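Local coordinates for microcin B17-processing protein McbC (Escherichia coli str. K-12 substr. MG1655, PDB 6GRH) that acts as an FMN-dependent oxidoreductase of the nitroreductase family needed to process the inactive microcin B17 precursor into the active antibiotic peptide, at residues Arg135-Thr140 / Lys184-Leu189. Sequence-based numbering, arbitrary orientation.
Sequences RLSENT and KPHFAL
The carbonyl oxygen of His186 is gripped from opposite faces of its plane: Leu136 N donates to it at 3.0 Å and Thr140 OG1 at 2.9 Å, with a weak third bond from Ser137 N. Threonine suits its place because OG1, anti to the carbonyl carbon (chi1 -57°), reaches this oxygen and also lies at the edge of the imidazole in its plane, 3.4 Å from His186 CD2. The turn presenting Thr140 is type I, from Ser137 to Thr140, and Ser137 OG reinforces it as an ST turn by accepting from Asn139 N at 2.8 Å; the same OG hydrogen-bonds Asp91 OD2. Arg135, extended as far as NE, holds Thr140 O side-on through NE and NH2, while NH2 also forms a salt bridge to Glu138 OE1. A water donates to both Leu136 O and Pro185 O, joining the two backbones. Branched and apolar, Leu136 packs CD1 against Ala188 CB at 3.9 Å. His186 NE2 is hydrogen-bonded to Asn93 O. His186 and Phe187 lie opposite Phe262 in a classic beta bulge, Phe187 stacking on its ring. Arg135 and Phe187 form an antiparallel non-hydrogen-bonded pair where strands 129-135 and 187-194 meet; Leu136, Pro185 and Ala188 touch helix 167-175, Thr140 and Phe187 helix 97-108.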
ATOM      1  N   ARG D 135      25.645  25.594   2.829  1.00 35.26           N
ATOM      2  CA  ARG D 135      26.838  26.149   3.469  1.00 36.58           C
ATOM      3  C   ARG D 135      26.671  26.010   4.988  1.00 36.87           C
ATOM      4  O   ARG D 135      25.685  26.486   5.535  1.00 36.89           O
ATOM      5  CB  ARG D 135      27.010  27.616   3.072  1.00 37.55           C
ATOM      6  CG  ARG D 135      28.134  28.341   3.778  1.00 39.19           C
ATOM      7  CD  ARG D 135      28.407  29.686   3.114  1.00 39.97           C
ATOM      8  NE  ARG D 135      29.385  30.462   3.856  1.00 41.32           N
ATOM      9  CZ  ARG D 135      29.121  31.231   4.921  1.00 41.48           C
ATOM     10  NH1 ARG D 135      27.887  31.355   5.415  1.00 40.38           N
ATOM     11  NH2 ARG D 135      30.116  31.882   5.501  1.00 42.60           N
ATOM     12  N   LEU D 136      27.626  25.364   5.650  1.00 37.37           N
ATOM     13  CA  LEU D 136      27.460  24.908   7.044  1.00 37.59           C
ATOM     14  C   LEU D 136      28.421  25.482   8.064  1.00 39.79           C
ATOM     15  O   LEU D 136      28.265  25.200   9.261  1.00 40.34           O
ATOM     16  CB  LEU D 136      27.593  23.389   7.122  1.00 36.58           C
ATOM     17  CG  LEU D 136      26.602  22.575   6.299  1.00 35.37           C
ATOM     18  CD1 LEU D 136      26.878  21.103   6.502  1.00 35.17           C
ATOM     19  CD2 LEU D 136      25.192  22.929   6.713  1.00 35.28           C
ATOM     20  N   SER D 137      29.417  26.238   7.610  1.00 41.26           N
ATOM     21  CA  SER D 137      30.384  26.870   8.507  1.00 42.55           C
ATOM     22  C   SER D 137      30.614  28.298   8.057  1.00 44.44           C
ATOM     23  O   SER D 137      30.668  28.566   6.854  1.00 43.16           O
ATOM     24  CB  SER D 137      31.708  26.113   8.448  1.00 42.91           C
ATOM     25  OG  SER D 137      32.772  26.872   9.008  1.00 44.39           O
ATOM     26  N   GLU D 138      30.808  29.205   9.022  1.00 46.46           N
ATOM     27  CA  GLU D 138      31.238  30.560   8.693  1.00 49.06           C
ATOM     28  C   GLU D 138      32.684  30.607   8.186  1.00 48.84           C
ATOM     29  O   GLU D 138      33.103  31.635   7.677  1.00 49.85           O
ATOM     30  CB  GLU D 138      31.026  31.527   9.872  1.00 51.99           C
ATOM     31  CG  GLU D 138      29.555  31.660  10.302  1.00 53.23           C
ATOM     32  CD  GLU D 138      28.574  32.060   9.179  1.00 54.21           C
ATOM     33  OE1 GLU D 138      28.917  32.895   8.292  1.00 55.97           O
ATOM     34  OE2 GLU D 138      27.430  31.545   9.202  1.00 53.86           O
ATOM     35  N   ASN D 139      33.425  29.503   8.318  1.00 47.82           N
ATOM     36  CA  ASN D 139      34.734  29.361   7.669  1.00 48.82           C
ATOM     37  C   ASN D 139      34.664  28.884   6.216  1.00 47.33           C
ATOM     38  O   ASN D 139      35.690  28.604   5.600  1.00 46.89           O
ATOM     39  CB  ASN D 139      35.660  28.444   8.487  1.00 49.47           C
ATOM     40  CG  ASN D 139      36.557  29.209   9.424  1.00 51.91           C
ATOM     41  OD1 ASN D 139      37.118  30.246   9.060  1.00 53.39           O
ATOM     42  ND2 ASN D 139      36.738  28.679  10.623  1.00 52.64           N
ATOM     43  N   THR D 140      33.461  28.784   5.668  1.00 46.55           N
ATOM     44  CA  THR D 140      33.289  28.533   4.252  1.00 45.68           C
ATOM     45  C   THR D 140      33.037  29.887   3.575  1.00 46.79           C
ATOM     46  O   THR D 140      32.188  30.665   4.030  1.00 47.22           O
ATOM     47  CB  THR D 140      32.121  27.573   4.022  1.00 44.51           C
ATOM     48  OG1 THR D 140      32.357  26.357   4.750  1.00 43.43           O
ATOM     49  CG2 THR D 140      31.954  27.266   2.515  1.00 43.49           C
ATOM     50  N   LYS D 184      32.147  19.170  12.429  1.00 40.24           N
ATOM     51  CA  LYS D 184      31.823  20.405  11.745  1.00 40.43           C
ATOM     52  C   LYS D 184      32.312  20.394  10.298  1.00 38.89           C
ATOM     53  O   LYS D 184      33.409  20.845  10.000  1.00 39.26           O
ATOM     54  CB  LYS D 184      32.370  21.587  12.532  1.00 43.33           C
ATOM     55  CG  LYS D 184      31.639  21.775  13.851  1.00 45.08           C
ATOM     56  CD  LYS D 184      31.936  23.124  14.467  1.00 48.22           C
ATOM     57  CE  LYS D 184      33.250  23.114  15.218  1.00 50.88           C
ATOM     58  NZ  LYS D 184      33.117  22.412  16.532  1.00 52.37           N
ATOM     59  N   PRO D 185      31.493  19.837   9.388  1.00 36.44           N
ATOM     60  CA  PRO D 185      31.769  19.935   7.961  1.00 35.46           C
ATOM     61  C   PRO D 185      31.641  21.374   7.446  1.00 35.52           C
ATOM     62  O   PRO D 185      30.926  22.179   8.034  1.00 35.52           O
ATOM     63  CB  PRO D 185      30.726  19.016   7.319  1.00 34.52           C
ATOM     64  CG  PRO D 185      29.888  18.471   8.416  1.00 34.50           C
ATOM     65  CD  PRO D 185      30.208  19.194   9.675  1.00 35.57           C
ATOM     66  N   HIS D 186      32.321  21.680   6.342  1.00 35.34           N
ATOM     67  CA  HIS D 186      32.216  22.987   5.694  1.00 35.64           C
ATOM     68  C   HIS D 186      30.919  23.161   4.916  1.00 34.70           C
ATOM     69  O   HIS D 186      30.329  24.236   4.914  1.00 34.42           O
ATOM     70  CB  HIS D 186      33.399  23.230   4.750  1.00 36.57           C
ATOM     71  CG  HIS D 186      34.671  23.595   5.454  1.00 38.07           C
ATOM     72  ND1 HIS D 186      35.602  22.657   5.851  1.00 38.71           N
ATOM     73  CD2 HIS D 186      35.166  24.795   5.826  1.00 39.30           C
ATOM     74  CE1 HIS D 186      36.622  23.269   6.425  1.00 39.77           C
ATOM     75  NE2 HIS D 186      36.378  24.567   6.433  1.00 40.39           N
ATOM     76  N   PHE D 187      30.492  22.113   4.223  1.00 33.93           N
ATOM     77  CA  PHE D 187      29.290  22.191   3.426  1.00 33.49           C
ATOM     78  C   PHE D 187      28.700  20.818   3.210  1.00 32.64           C
ATOM     79  O   PHE D 187      29.327  19.815   3.546  1.00 32.51           O
ATOM     80  CB  PHE D 187      29.571  22.917   2.089  1.00 34.27           C
ATOM     81  CG  PHE D 187      30.463  22.172   1.126  1.00 34.16           C
ATOM     82  CD1 PHE D 187      31.838  22.257   1.215  1.00 35.48           C
ATOM     83  CD2 PHE D 187      29.911  21.444   0.071  1.00 33.75           C
ATOM     84  CE1 PHE D 187      32.673  21.613   0.289  1.00 35.75           C
ATOM     85  CE2 PHE D 187      30.730  20.774  -0.834  1.00 33.98           C
ATOM     86  CZ  PHE D 187      32.121  20.876  -0.727  1.00 35.26           C
ATOM     87  N   ALA D 188      27.471  20.795   2.692  1.00 31.84           N
ATOM     88  CA  ALA D 188      26.821  19.561   2.279  1.00 30.83           C
ATOM     89  C   ALA D 188      26.246  19.677   0.897  1.00 30.45           C
ATOM     90  O   ALA D 188      25.928  20.758   0.444  1.00 31.17           O
ATOM     91  CB  ALA D 188      25.721  19.192   3.254  1.00 29.92           C
ATOM     92  N   LEU D 189      26.118  18.539   0.231  1.00 30.28           N
ATOM     93  CA  LEU D 189      25.247  18.431  -0.932  1.00 30.09           C
ATOM     94  C   LEU D 189      24.020  17.654  -0.492  1.00 29.04           C
ATOM     95  O   LEU D 189      24.134  16.674   0.257  1.00 29.12           O
ATOM     96  CB  LEU D 189      25.948  17.771  -2.117  1.00 30.11           C
ATOM     97  CG  LEU D 189      27.150  18.530  -2.685  1.00 31.43           C
ATOM     98  CD1 LEU D 189      27.750  17.719  -3.815  1.00 31.46           C
ATOM     99  CD2 LEU D 189      26.770  19.945  -3.129  1.00 31.98           C
TER
HETATM  100  O   HOH W   1      29.844  22.829  10.424  1.00 43.88           O